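Side-chain contacts in actibind (Aspergillus niger, PDB 3D3Z), which cleaves RNA as a secreted fungal ribonuclease of the T2 family, with little base specificity and a preference for adenylic acid: residues Leu30-Phe35 against Lys148-Tyr153; Thr76-Ala81 against Tyr131-Val136; Glu93-Tyr98 against Ser106-Glu111. All blocks are in the same frame, centred on the assembly; numbering follows the deposited sequence.

Interaction 1: Leu30-Phe35 against Lys148-Tyr153; sequences LLQTQF and KTLDSY. With D3Z (1-(5-deoxy-beta-L-xylofuranosyl)pyrimidine-2,4(1H,3H)-dione), chain E.
Q32 and Q34, on strand 29-35, face L150 and S152 across a gap that both nearest CA pairs, Q32 with L150 and Q34 with S152, span at 8.7 Å. That is too wide for the two backbones to pair directly, so the side chain of Q34 bridges it, supported by Q32. The opposing segment is a turn leading into the helix that starts at S152; D151 is the N-cap and also the centre of an inverse gamma turn.

The amide of Q34 does most of the work. With its chain extended beyond CG (chi2 -179°), it reaches the turn, where NE2 donates to the backbone O of L150 at 3.0 Å, almost straight (170°) and on a lone pair in the carbonyl plane. The second N-H of the amide goes to Q32 OE1, 2.8 Å from Q34 NE2. At its oxygen end, S152 OG donates to Q34 OE1 at 2.7 Å from above the carbonyl plane; that hydroxyl also bonds Y201 OH. Water 1 lies 3.0 Å from Q34 OE1 and likewise near L150 O. Three protein bonds thus fix the rotation of this buried amide, a use to which glutamine, donor and acceptor at once, is well suited.

Q32 bends at chi2 (-69°), which lays its chain along L150, whose CD1 comes within 3.6 Å of Q32 OE1. Leucine supplies the apolar cover here, while the NE2 of Q32 turns to G52 O on strand 49-56.

Polar side chains here tie the antiparallel sheet of the T2 RNase fold to its helical layer, beside the nucleoside pocket, where the F35 ring, stacked with H51, meets C5 and C6 of the uracil obliquely through CE2 and CZ.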
loop_
_atom_site.group_PDB
_atom_site.type_symbol
_atom_site.label_atom_id
_atom_site.label_comp_id
_atom_site.label_asym_id
_atom_site.label_seq_id
_atom_site.Cartn_x
_atom_site.Cartn_y
_atom_site.Cartn_z
ATOM N N LEU A 30 0.194 9.400 -0.989
ATOM C CA LEU A 30 -0.400 8.070 -0.972
ATOM C C LEU A 30 0.705 7.053 -0.734
ATOM O O LEU A 30 1.611 6.954 -1.514
ATOM C CB LEU A 30 -1.116 7.748 -2.303
ATOM C CG LEU A 30 -2.538 8.267 -2.518
ATOM C CD1 LEU A 30 -3.505 7.432 -1.680
ATOM C CD2 LEU A 30 -2.700 9.662 -2.196
ATOM N N LEU A 31 0.559 6.269 0.329
ATOM C CA LEU A 31 1.556 5.290 0.754
ATOM C C LEU A 31 1.091 3.893 0.435
ATOM O O LEU A 31 0.111 3.443 0.993
ATOM C CB LEU A 31 1.833 5.410 2.267
ATOM C CG LEU A 31 2.576 6.637 2.797
ATOM C CD1 LEU A 31 1.905 8.029 2.498
ATOM C CD2 LEU A 31 2.733 6.435 4.286
ATOM N N GLN A 32 1.812 3.223 -0.450
ATOM C CA GLN A 32 1.626 1.792 -0.660
ATOM C C GLN A 32 2.563 1.078 0.319
ATOM O O GLN A 32 3.778 1.140 0.215
ATOM C CB GLN A 32 1.890 1.356 -2.091
ATOM C CG GLN A 32 1.187 0.029 -2.496
ATOM C CD GLN A 32 1.738 -1.224 -1.813
ATOM O OE1 GLN A 32 2.840 -1.705 -2.129
ATOM N NE2 GLN A 32 0.897 -1.858 -0.958
ATOM N N THR A 33 1.954 0.395 1.285
ATOM C CA THR A 33 2.719 -0.191 2.407
ATOM C C THR A 33 2.747 -1.718 2.292
ATOM O O THR A 33 1.793 -2.336 1.798
ATOM C CB THR A 33 2.148 0.244 3.752
ATOM O OG1 THR A 33 0.797 -0.207 3.863
ATOM C CG2 THR A 33 2.179 1.743 3.829
ATOM N N GLN A 34 3.865 -2.312 2.713
ATOM C CA GLN A 34 4.085 -3.733 2.613
ATOM C C GLN A 34 4.655 -4.375 3.895
ATOM O O GLN A 34 5.279 -3.711 4.709
ATOM C CB GLN A 34 5.045 -3.989 1.447
ATOM C CG GLN A 34 4.574 -3.464 0.124
ATOM C CD GLN A 34 5.534 -3.762 -1.007
ATOM O OE1 GLN A 34 6.469 -4.581 -0.853
ATOM N NE2 GLN A 34 5.243 -3.202 -2.184
ATOM N N PHE A 35 4.462 -5.682 4.047
ATOM C CA PHE A 35 5.012 -6.445 5.153
ATOM C C PHE A 35 5.964 -7.534 4.697
ATOM O O PHE A 35 5.753 -8.097 3.657
ATOM C CB PHE A 35 3.887 -7.242 5.797
ATOM C CG PHE A 35 3.054 -6.458 6.726
ATOM C CD1 PHE A 35 3.640 -5.654 7.673
ATOM C CD2 PHE A 35 1.668 -6.581 6.713
ATOM C CE1 PHE A 35 2.874 -4.982 8.568
ATOM C CE2 PHE A 35 0.909 -5.890 7.618
ATOM C CZ PHE A 35 1.510 -5.097 8.537
ATOM N N LYS A 148 1.538 -4.604 -7.309
ATOM C CA LYS A 148 2.172 -5.388 -8.382
ATOM C C LYS A 148 3.364 -4.670 -9.014
ATOM O O LYS A 148 4.255 -5.306 -9.559
ATOM C CB LYS A 148 1.173 -5.778 -9.467
ATOM C CG LYS A 148 0.216 -6.858 -9.028
ATOM C CD LYS A 148 -0.908 -6.960 -9.985
ATOM C CE LYS A 148 -1.642 -8.206 -9.772
ATOM N NZ LYS A 148 -2.601 -8.449 -10.878
ATOM N N THR A 149 3.395 -3.362 -8.939
ATOM C CA THR A 149 4.480 -2.646 -9.583
ATOM C C THR A 149 5.693 -2.484 -8.641
ATOM O O THR A 149 6.694 -1.870 -9.021
ATOM C CB THR A 149 4.034 -1.240 -10.067
ATOM O OG1 THR A 149 3.717 -0.421 -8.950
ATOM C CG2 THR A 149 2.814 -1.298 -11.045
ATOM N N LEU A 150 5.577 -2.974 -7.406
ATOM C CA LEU A 150 6.546 -2.677 -6.329
ATOM C C LEU A 150 7.037 -3.968 -5.719
ATOM O O LEU A 150 6.762 -4.228 -4.552
ATOM C CB LEU A 150 5.845 -1.823 -5.259
ATOM C CG LEU A 150 5.476 -0.419 -5.692
ATOM C CD1 LEU A 150 4.513 0.216 -4.713
ATOM C CD2 LEU A 150 6.736 0.428 -5.847
ATOM N N ASP A 151 7.698 -4.793 -6.535
ATOM C CA ASP A 151 8.190 -6.098 -6.124
ATOM C C ASP A 151 9.535 -5.898 -5.364
ATOM O O ASP A 151 10.623 -6.043 -5.915
ATOM C CB ASP A 151 8.338 -7.027 -7.318
ATOM C CG ASP A 151 8.803 -8.422 -6.943
ATOM O OD1 ASP A 151 9.066 -8.737 -5.761
ATOM O OD2 ASP A 151 8.949 -9.237 -7.874
ATOM N N SER A 152 9.381 -5.563 -4.095
ATOM C CA SER A 152 10.442 -5.402 -3.099
ATOM C C SER A 152 11.405 -6.582 -3.041
ATOM O O SER A 152 12.621 -6.385 -3.056
ATOM C CB SER A 152 9.753 -5.185 -1.734
ATOM O OG SER A 152 8.979 -4.011 -1.773
ATOM N N TYR A 153 10.895 -7.808 -2.963
ATOM C CA TYR A 153 11.771 -8.978 -2.899
ATOM C C TYR A 153 12.758 -9.038 -4.061
ATOM O O TYR A 153 13.956 -9.275 -3.840
ATOM C CB TYR A 153 11.007 -10.281 -2.852
ATOM C CG TYR A 153 11.914 -11.462 -2.615
ATOM C CD1 TYR A 153 12.083 -11.956 -1.331
ATOM C CD2 TYR A 153 12.658 -12.058 -3.660
ATOM C CE1 TYR A 153 12.898 -13.015 -1.076
ATOM C CE2 TYR A 153 13.518 -13.135 -3.398
ATOM C CZ TYR A 153 13.629 -13.595 -2.092
ATOM O OH TYR A 153 14.443 -14.656 -1.756
HETATM N N1 D3Z E . -1.532 -6.969 11.087
HETATM C C2 D3Z E . -2.526 -7.848 10.613
HETATM N N3 D3Z E . -2.239 -8.689 9.624
HETATM C C4 D3Z E . -1.036 -8.720 9.051
HETATM C C5 D3Z E . -0.066 -7.866 9.506
HETATM C C6 D3Z E . -0.326 -6.980 10.542
HETATM O O2 D3Z E . -3.673 -7.861 11.106
HETATM O O4 D3Z E . -0.749 -9.509 8.127
HETATM C "C1'" D3Z E . -1.815 -6.038 12.149
HETATM C "C2'" D3Z E . -3.312 -5.810 12.104
HETATM O "O2'" D3Z E . -3.930 -6.384 13.271
HETATM C "C3'" D3Z E . -3.501 -4.312 11.945
HETATM C "C4'" D3Z E . -2.116 -3.691 11.934
HETATM O "O3'" D3Z E . -4.150 -4.017 10.719
HETATM O "O4'" D3Z E . -1.170 -4.777 11.894
HETATM C "C5'" D3Z E . -1.985 -2.754 10.738
HETATM O O HOH W 1 6.431 -6.767 -2.944
#

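Interaction 2: Thr76-Ala81 against Tyr131-Val136; sequences TSILEA and YAQEEV. With NAG (2-acetamido-2-deoxy-beta-D-glucopyranose), chain B; NAG (2-acetamido-2-deoxy-beta-D-glucopyranose), chain C; NAG (2-acetamido-2-deoxy-beta-D-glucopyranose), chain D.
I78, on helix 75-81, lies opposite Q133, the N-cap of the helix that begins at E134, with their CA atoms 7.2 Å apart; a type II turn from Y131 to E134 leads into that helix.

The isoleucine uses both its branches. CD1 rests 3.9 Å from Q133 CG, where the two side chains cross at about a right angle, and CG2 reaches Q133 CB as well as V136 CG1, the latter at 4.3 Å. Beta-branching suits this place, since two branches from CB can touch the turn and the first turn of the helix at once. Q133 folds back at chi2 (80°), which lifts its amide off I78 toward the sugars: NE2 donates to O7 of the chain D NAG at 2.7 Å and also bonds Y72 OH. The first sugar, in chain B, lies over I78 CG1, its N2 3.9 Å away.

Around this contact, L79 packs on L87 and M91 of helix 85-94, while V136 leans on W112 of helix 104-116, so the pair joins helices 75-81 and 134-147 at the rim of the helical layer.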
loop_
_atom_site.group_PDB
_atom_site.type_symbol
_atom_site.label_atom_id
_atom_site.label_comp_id
_atom_site.label_asym_id
_atom_site.label_seq_id
_atom_site.Cartn_x
_atom_site.Cartn_y
_atom_site.Cartn_z
ATOM N N THR A 76 -15.445 -9.224 2.228
ATOM C CA THR A 76 -15.410 -10.429 1.426
ATOM C C THR A 76 -16.738 -10.573 0.608
ATOM O O THR A 76 -16.768 -10.885 -0.567
ATOM C CB THR A 76 -15.208 -11.640 2.359
ATOM O OG1 THR A 76 -13.908 -11.521 2.948
ATOM C CG2 THR A 76 -15.302 -12.984 1.587
ATOM N N SER A 77 -17.850 -10.362 1.284
ATOM C CA SER A 77 -19.145 -10.342 0.608
ATOM C C SER A 77 -19.306 -9.244 -0.440
ATOM O O SER A 77 -19.923 -9.489 -1.482
ATOM C CB SER A 77 -20.238 -10.156 1.636
ATOM O OG SER A 77 -20.226 -11.294 2.488
ATOM N N ILE A 78 -18.732 -8.069 -0.188
ATOM C CA ILE A 78 -18.813 -6.967 -1.148
ATOM C C ILE A 78 -18.057 -7.369 -2.412
ATOM O O ILE A 78 -18.573 -7.238 -3.534
ATOM C CB ILE A 78 -18.275 -5.678 -0.567
ATOM C CG1 ILE A 78 -19.236 -5.105 0.487
ATOM C CG2 ILE A 78 -18.054 -4.709 -1.652
ATOM C CD1 ILE A 78 -18.691 -4.056 1.347
ATOM N N LEU A 79 -16.866 -7.938 -2.234
ATOM C CA LEU A 79 -16.066 -8.361 -3.379
ATOM C C LEU A 79 -16.741 -9.487 -4.162
ATOM O O LEU A 79 -16.723 -9.479 -5.396
ATOM C CB LEU A 79 -14.641 -8.819 -2.975
ATOM C CG LEU A 79 -13.753 -7.678 -2.367
ATOM C CD1 LEU A 79 -12.343 -8.202 -1.899
ATOM C CD2 LEU A 79 -13.566 -6.446 -3.236
ATOM N N GLU A 80 -17.305 -10.454 -3.451
ATOM C CA GLU A 80 -18.027 -11.547 -4.100
ATOM C C GLU A 80 -19.229 -11.067 -4.896
ATOM O O GLU A 80 -19.399 -11.451 -6.024
ATOM C CB GLU A 80 -18.486 -12.553 -3.079
ATOM C CG GLU A 80 -17.307 -13.407 -2.542
ATOM C CD GLU A 80 -17.592 -14.156 -1.254
ATOM O OE1 GLU A 80 -18.520 -13.766 -0.476
ATOM O OE2 GLU A 80 -16.841 -15.132 -0.993
ATOM N N ALA A 81 -20.034 -10.204 -4.296
ATOM C CA ALA A 81 -21.181 -9.595 -4.972
ATOM C C ALA A 81 -20.803 -8.828 -6.240
ATOM O O ALA A 81 -21.570 -8.786 -7.191
ATOM C CB ALA A 81 -21.938 -8.731 -4.001
ATOM N N TYR A 131 -22.781 2.190 -8.305
ATOM C CA TYR A 131 -23.589 1.205 -7.571
ATOM C C TYR A 131 -23.057 1.007 -6.142
ATOM O O TYR A 131 -21.885 1.179 -5.893
ATOM C CB TYR A 131 -23.668 -0.128 -8.328
ATOM C CG TYR A 131 -22.376 -0.880 -8.441
ATOM C CD1 TYR A 131 -21.899 -1.659 -7.370
ATOM C CD2 TYR A 131 -21.616 -0.834 -9.600
ATOM C CE1 TYR A 131 -20.685 -2.338 -7.457
ATOM C CE2 TYR A 131 -20.448 -1.503 -9.691
ATOM C CZ TYR A 131 -19.970 -2.234 -8.617
ATOM O OH TYR A 131 -18.805 -2.911 -8.731
ATOM N N ALA A 132 -23.947 0.690 -5.210
ATOM C CA ALA A 132 -23.597 0.528 -3.796
ATOM C C ALA A 132 -22.236 -0.213 -3.566
ATOM O O ALA A 132 -22.038 -1.371 -4.013
ATOM C CB ALA A 132 -24.719 -0.195 -3.051
ATOM N N GLN A 133 -21.318 0.478 -2.893
ATOM C CA GLN A 133 -19.972 -0.040 -2.506
ATOM C C GLN A 133 -19.032 -0.322 -3.669
ATOM O O GLN A 133 -17.999 -1.069 -3.493
ATOM C CB GLN A 133 -20.084 -1.280 -1.604
ATOM C CG GLN A 133 -20.682 -1.064 -0.201
ATOM C CD GLN A 133 -22.203 -0.981 -0.146
ATOM O OE1 GLN A 133 -22.893 -1.789 -0.745
ATOM N NE2 GLN A 133 -22.714 0.030 0.519
ATOM N N GLU A 134 -19.327 0.295 -4.832
ATOM C CA GLU A 134 -18.462 0.128 -5.996
ATOM C C GLU A 134 -17.044 0.573 -5.640
ATOM O O GLU A 134 -16.072 -0.081 -6.048
ATOM C CB GLU A 134 -18.909 0.929 -7.238
ATOM C CG GLU A 134 -18.033 0.731 -8.424
ATOM C CD GLU A 134 -18.593 1.392 -9.690
ATOM O OE1 GLU A 134 -19.654 2.086 -9.596
ATOM O OE2 GLU A 134 -17.918 1.216 -10.726
ATOM N N GLU A 135 -16.944 1.685 -4.913
ATOM C CA GLU A 135 -15.624 2.248 -4.561
ATOM C C GLU A 135 -14.768 1.392 -3.601
ATOM O O GLU A 135 -13.535 1.526 -3.586
ATOM C CB GLU A 135 -15.744 3.689 -4.061
ATOM C CG GLU A 135 -16.061 3.966 -2.555
ATOM C CD GLU A 135 -17.443 3.590 -2.117
ATOM O OE1 GLU A 135 -18.182 2.947 -2.927
ATOM O OE2 GLU A 135 -17.831 3.970 -0.968
ATOM N N VAL A 136 -15.436 0.537 -2.821
ATOM C CA VAL A 136 -14.778 -0.421 -1.933
ATOM C C VAL A 136 -14.019 -1.433 -2.779
ATOM O O VAL A 136 -12.851 -1.616 -2.590
ATOM C CB VAL A 136 -15.776 -1.066 -0.957
ATOM C CG1 VAL A 136 -15.082 -2.115 -0.020
ATOM C CG2 VAL A 136 -16.386 -0.000 -0.140
HETATM C C1 NAG B . -22.356 -5.116 3.168
HETATM C C2 NAG B . -23.514 -5.460 2.200
HETATM C C3 NAG B . -24.261 -4.183 1.835
HETATM C C4 NAG B . -24.632 -3.400 3.064
HETATM C C5 NAG B . -23.379 -3.136 3.916
HETATM C C6 NAG B . -23.644 -2.293 5.161
HETATM C C7 NAG B . -23.086 -7.364 0.717
HETATM C C8 NAG B . -22.667 -7.900 -0.624
HETATM N N2 NAG B . -23.034 -6.051 0.966
HETATM O O3 NAG B . -25.391 -4.489 1.034
HETATM O O4 NAG B . -25.206 -2.214 2.566
HETATM O O5 NAG B . -22.815 -4.388 4.278
HETATM O O6 NAG B . -24.661 -2.888 5.932
HETATM O O7 NAG B . -23.448 -8.169 1.569
HETATM C C1 NAG C . -21.999 -9.669 -10.751
HETATM C C2 NAG C . -22.522 -8.294 -11.185
HETATM C C3 NAG C . -24.043 -8.199 -11.042
HETATM C C4 NAG C . -24.761 -9.458 -11.570
HETATM C C5 NAG C . -24.046 -10.746 -11.147
HETATM C C6 NAG C . -24.627 -11.975 -11.836
HETATM C C7 NAG C . -20.813 -6.561 -11.040
HETATM C C8 NAG C . -20.375 -5.278 -10.401
HETATM N N2 NAG C . -21.822 -7.223 -10.487
HETATM O O3 NAG C . -24.471 -7.045 -11.738
HETATM O O4 NAG C . -26.099 -9.526 -11.101
HETATM O O5 NAG C . -22.695 -10.643 -11.518
HETATM O O6 NAG C . -24.276 -11.931 -13.205
HETATM O O7 NAG C . -20.201 -6.979 -12.004
HETATM C C1 NAG D . -26.502 -1.955 3.148
HETATM C C2 NAG D . -27.005 -0.586 2.738
HETATM C C3 NAG D . -28.421 -0.330 3.267
HETATM C C4 NAG D . -29.338 -1.496 2.914
HETATM C C5 NAG D . -28.664 -2.754 3.447
HETATM C C6 NAG D . -29.487 -4.023 3.266
HETATM C C7 NAG D . -25.286 1.103 2.418
HETATM C C8 NAG D . -24.507 2.184 3.074
HETATM N N2 NAG D . -26.082 0.401 3.240
HETATM O O3 NAG D . -28.931 0.893 2.761
HETATM O O4 NAG D . -30.624 -1.324 3.498
HETATM O O5 NAG D . -27.456 -2.894 2.721
HETATM O O6 NAG D . -29.624 -4.204 1.876
HETATM O O7 NAG D . -25.179 0.906 1.198
#

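Interaction 3: Glu93-Tyr98 against Ser106-Glu111; sequences EYWPDY and SFWEHE. With D3Z (1-(5-deoxy-beta-L-xylofuranosyl)pyrimidine-2,4(1H,3H)-dione), chain E; PO4 (phosphate ion), chain F; EDO (1,2-ethanediol), chain G.
W95, F107 and W108 meet as an aromatic cluster. W95 turns an edge to the face of F107 in an offset edge-to-face pair with planes at 87°, and CD1 of W95 lies 3.5 Å from F107 CE2. The same CE2 also touches P96 O, and F107 CB touches D97 OD2. W108 in turn points its edge at one face of W95, with five-membered ring centroids 4.6 Å apart. Placing CG of W95 opposite its backbone N (chi1 -159°) swings the indole over segment 106-111, where E111 CB touches its CZ2.

One hydrogen bond joins the segments directly: W108 NE1 donates to W95 O at 2.9 Å (154°), with the donor tilted from the carbonyl plane. An indole suits this spot because the same edge can pack against the W95 face and present its N-H to a carbonyl where the chain leaves its helix. Water 2 donates to D97 OD2 at 2.9 Å.

Further contacts reach the bound nucleoside and the phosphate ion. F107 offers a face to the uracil, with N3 of D3Z 3.7 Å above the ring centre. Y98 N donates to O4 of D3Z at 3.0 Å. D97 OD2 lies only 2.5 Å from O2 of D3Z; its other oxygen, OD1, bonds E99 N. Beside the sugar, H110 has CD2 near O3' of D3Z, while its NE2 donates to O4 of the phosphate ion at 2.5 Å, nearly straight. E111 OE1 accepts from W54 NE1.

Together these residues line the nucleoside pocket of a T2 ribonuclease, and the ion, also bonded by H115 and K114, probably marks where a phosphate of RNA would lie; E111, H51 and H115 are predicted to be catalytic.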
loop_
_atom_site.group_PDB
_atom_site.type_symbol
_atom_site.label_atom_id
_atom_site.label_comp_id
_atom_site.label_asym_id
_atom_site.label_seq_id
_atom_site.Cartn_x
_atom_site.Cartn_y
_atom_site.Cartn_z
ATOM N N GLU A 93 -3.815 -14.565 -0.951
ATOM C CA GLU A 93 -2.420 -14.929 -1.153
ATOM C C GLU A 93 -1.422 -13.804 -0.765
ATOM O O GLU A 93 -0.475 -14.048 -0.016
ATOM C CB GLU A 93 -2.211 -15.368 -2.615
ATOM C CG GLU A 93 -0.766 -15.611 -2.977
ATOM C CD GLU A 93 -0.070 -16.705 -2.150
ATOM O OE1 GLU A 93 -0.727 -17.449 -1.438
ATOM O OE2 GLU A 93 1.142 -16.756 -2.191
ATOM N N TYR A 94 -1.725 -12.586 -1.217
ATOM C CA TYR A 94 -0.806 -11.456 -1.175
ATOM C C TYR A 94 -1.203 -10.344 -0.212
ATOM O O TYR A 94 -0.390 -9.498 0.041
ATOM C CB TYR A 94 -0.513 -10.905 -2.583
ATOM C CG TYR A 94 0.290 -11.814 -3.505
ATOM C CD1 TYR A 94 1.670 -11.872 -3.434
ATOM C CD2 TYR A 94 -0.330 -12.540 -4.516
ATOM C CE1 TYR A 94 2.389 -12.690 -4.294
ATOM C CE2 TYR A 94 0.381 -13.384 -5.340
ATOM C CZ TYR A 94 1.741 -13.444 -5.233
ATOM O OH TYR A 94 2.471 -14.277 -6.054
ATOM N N TRP A 95 -2.409 -10.404 0.352
ATOM C CA TRP A 95 -2.847 -9.483 1.391
ATOM C C TRP A 95 -3.330 -10.277 2.637
ATOM O O TRP A 95 -4.322 -9.943 3.305
ATOM C CB TRP A 95 -3.918 -8.590 0.831
ATOM C CG TRP A 95 -4.122 -7.334 1.559
ATOM C CD1 TRP A 95 -3.815 -7.057 2.860
ATOM C CD2 TRP A 95 -4.728 -6.150 1.030
ATOM N NE1 TRP A 95 -4.163 -5.778 3.178
ATOM C CE2 TRP A 95 -4.745 -5.198 2.081
ATOM C CE3 TRP A 95 -5.280 -5.807 -0.235
ATOM C CZ2 TRP A 95 -5.247 -3.890 1.897
ATOM C CZ3 TRP A 95 -5.768 -4.491 -0.420
ATOM C CH2 TRP A 95 -5.801 -3.591 0.661
ATOM N N PRO A 96 -2.548 -11.286 3.044
ATOM C CA PRO A 96 -2.984 -12.062 4.183
ATOM C C PRO A 96 -2.838 -11.337 5.549
ATOM O O PRO A 96 -1.975 -10.431 5.723
ATOM C CB PRO A 96 -2.063 -13.271 4.122
ATOM C CG PRO A 96 -0.739 -12.716 3.654
ATOM C CD PRO A 96 -1.213 -11.699 2.603
ATOM N N ASP A 97 -3.726 -11.692 6.476
ATOM C CA ASP A 97 -3.483 -11.502 7.869
ATOM C C ASP A 97 -2.540 -12.659 8.364
ATOM O O ASP A 97 -2.811 -13.866 8.171
ATOM C CB ASP A 97 -4.807 -11.367 8.633
ATOM C CG ASP A 97 -4.619 -10.974 10.050
ATOM O OD1 ASP A 97 -4.031 -11.748 10.814
ATOM O OD2 ASP A 97 -5.059 -9.877 10.413
ATOM N N TYR A 98 -1.402 -12.272 8.953
ATOM C CA TYR A 98 -0.385 -13.250 9.423
ATOM C C TYR A 98 -0.974 -14.351 10.304
ATOM O O TYR A 98 -0.497 -15.491 10.297
ATOM C CB TYR A 98 0.790 -12.543 10.160
ATOM C CG TYR A 98 0.374 -11.938 11.476
ATOM C CD1 TYR A 98 0.200 -12.734 12.618
ATOM C CD2 TYR A 98 0.133 -10.583 11.580
ATOM C CE1 TYR A 98 -0.220 -12.174 13.845
ATOM C CE2 TYR A 98 -0.294 -10.017 12.792
ATOM C CZ TYR A 98 -0.461 -10.815 13.918
ATOM O OH TYR A 98 -0.919 -10.225 15.093
ATOM N N SER A 106 -11.224 -9.247 8.896
ATOM C CA SER A 106 -11.054 -8.163 9.884
ATOM C C SER A 106 -9.974 -7.193 9.434
ATOM O O SER A 106 -10.131 -5.996 9.581
ATOM C CB SER A 106 -10.753 -8.653 11.329
ATOM O OG SER A 106 -9.888 -9.790 11.357
ATOM N N PHE A 107 -8.903 -7.719 8.862
ATOM C CA PHE A 107 -7.758 -6.909 8.401
ATOM C C PHE A 107 -8.187 -6.014 7.235
ATOM O O PHE A 107 -7.874 -4.803 7.199
ATOM C CB PHE A 107 -6.614 -7.856 7.962
ATOM C CG PHE A 107 -5.318 -7.174 7.552
ATOM C CD1 PHE A 107 -4.946 -5.957 8.003
ATOM C CD2 PHE A 107 -4.455 -7.827 6.716
ATOM C CE1 PHE A 107 -3.737 -5.364 7.599
ATOM C CE2 PHE A 107 -3.236 -7.271 6.321
ATOM C CZ PHE A 107 -2.900 -6.045 6.729
ATOM N N TRP A 108 -8.874 -6.608 6.259
ATOM C CA TRP A 108 -9.382 -5.838 5.097
ATOM C C TRP A 108 -10.411 -4.770 5.495
ATOM O O TRP A 108 -10.377 -3.613 5.040
ATOM C CB TRP A 108 -9.913 -6.792 4.032
ATOM C CG TRP A 108 -8.956 -7.804 3.581
ATOM C CD1 TRP A 108 -7.574 -7.680 3.519
ATOM C CD2 TRP A 108 -9.262 -9.087 3.013
ATOM N NE1 TRP A 108 -7.021 -8.835 2.997
ATOM C CE2 TRP A 108 -8.031 -9.695 2.659
ATOM C CE3 TRP A 108 -10.462 -9.776 2.756
ATOM C CZ2 TRP A 108 -7.964 -10.943 2.125
ATOM C CZ3 TRP A 108 -10.390 -11.051 2.212
ATOM C CH2 TRP A 108 -9.150 -11.610 1.883
ATOM N N GLU A 109 -11.319 -5.156 6.404
ATOM C CA GLU A 109 -12.205 -4.158 7.047
ATOM C C GLU A 109 -11.399 -3.023 7.607
ATOM O O GLU A 109 -11.686 -1.834 7.380
ATOM C CB GLU A 109 -13.025 -4.785 8.166
ATOM C CG GLU A 109 -14.140 -5.714 7.691
ATOM C CD GLU A 109 -14.740 -6.523 8.833
ATOM O OE1 GLU A 109 -14.514 -6.100 9.971
ATOM O OE2 GLU A 109 -15.399 -7.567 8.582
ATOM N N HIS A 110 -10.396 -3.358 8.405
ATOM C CA HIS A 110 -9.542 -2.322 9.035
ATOM C C HIS A 110 -8.932 -1.358 8.031
ATOM O O HIS A 110 -9.007 -0.128 8.169
ATOM C CB HIS A 110 -8.453 -2.976 9.908
ATOM C CG HIS A 110 -7.475 -1.995 10.479
ATOM N ND1 HIS A 110 -7.796 -1.147 11.512
ATOM C CD2 HIS A 110 -6.195 -1.708 10.138
ATOM C CE1 HIS A 110 -6.771 -0.358 11.770
ATOM N NE2 HIS A 110 -5.771 -0.699 10.974
ATOM N N GLU A 111 -8.310 -1.906 6.991
ATOM C CA GLU A 111 -7.698 -1.052 6.008
ATOM C C GLU A 111 -8.681 -0.125 5.264
ATOM O O GLU A 111 -8.413 1.073 5.129
ATOM C CB GLU A 111 -6.873 -1.862 5.038
ATOM C CG GLU A 111 -5.586 -2.459 5.746
ATOM C CD GLU A 111 -4.668 -1.416 6.375
ATOM O OE1 GLU A 111 -4.438 -0.404 5.692
ATOM O OE2 GLU A 111 -4.175 -1.614 7.523
HETATM N N1 D3Z E . -1.532 -6.969 11.087
HETATM C C2 D3Z E . -2.526 -7.848 10.613
HETATM N N3 D3Z E . -2.239 -8.689 9.624
HETATM C C4 D3Z E . -1.036 -8.720 9.051
HETATM C C5 D3Z E . -0.066 -7.866 9.506
HETATM C C6 D3Z E . -0.326 -6.980 10.542
HETATM O O2 D3Z E . -3.673 -7.861 11.106
HETATM O O4 D3Z E . -0.749 -9.509 8.127
HETATM C "C1'" D3Z E . -1.815 -6.038 12.149
HETATM C "C2'" D3Z E . -3.312 -5.810 12.104
HETATM O "O2'" D3Z E . -3.930 -6.384 13.271
HETATM C "C3'" D3Z E . -3.501 -4.312 11.945
HETATM C "C4'" D3Z E . -2.116 -3.691 11.934
HETATM O "O3'" D3Z E . -4.150 -4.017 10.719
HETATM O "O4'" D3Z E . -1.170 -4.777 11.894
HETATM C "C5'" D3Z E . -1.985 -2.754 10.738
HETATM P P PO4 F . -2.518 0.688 9.756
HETATM O O1 PO4 F . -2.705 2.204 9.930
HETATM O O2 PO4 F . -1.046 0.435 9.922
HETATM O O3 PO4 F . -3.074 0.263 8.414
HETATM O O4 PO4 F . -3.397 0.126 10.841
HETATM C C1 EDO G . -0.939 -18.127 3.256
HETATM O O1 EDO G . 0.002 -17.592 4.208
HETATM C C2 EDO G . -1.515 -16.969 2.440
HETATM O O2 EDO G . -0.492 -16.083 1.952
HETATM O O HOH W 2 -7.537 -9.092 11.702
#

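Interactions 1 and 3 meet at the nucleoside, their centres 15 Å apart, and they touch where F35 CE2 comes within 3.9 Å of F107 CZ; both rings border the uracil of D3Z. The Q34 side chain lies about 6 Å from that of H51, a predicted catalytic residue. Interaction 2 lies at the glycosylated rim, its centre 16 Å from that of interaction 3 and 24 Å from that of interaction 1, and the V136 side chain is about 10 Å from that of E111. It meets interaction 3 through T76 OG1, 3.6 Å from W108 CZ3. Along the chain, 93-98/106-111 is nested within 76-81/131-136, itself within 30-35/148-153.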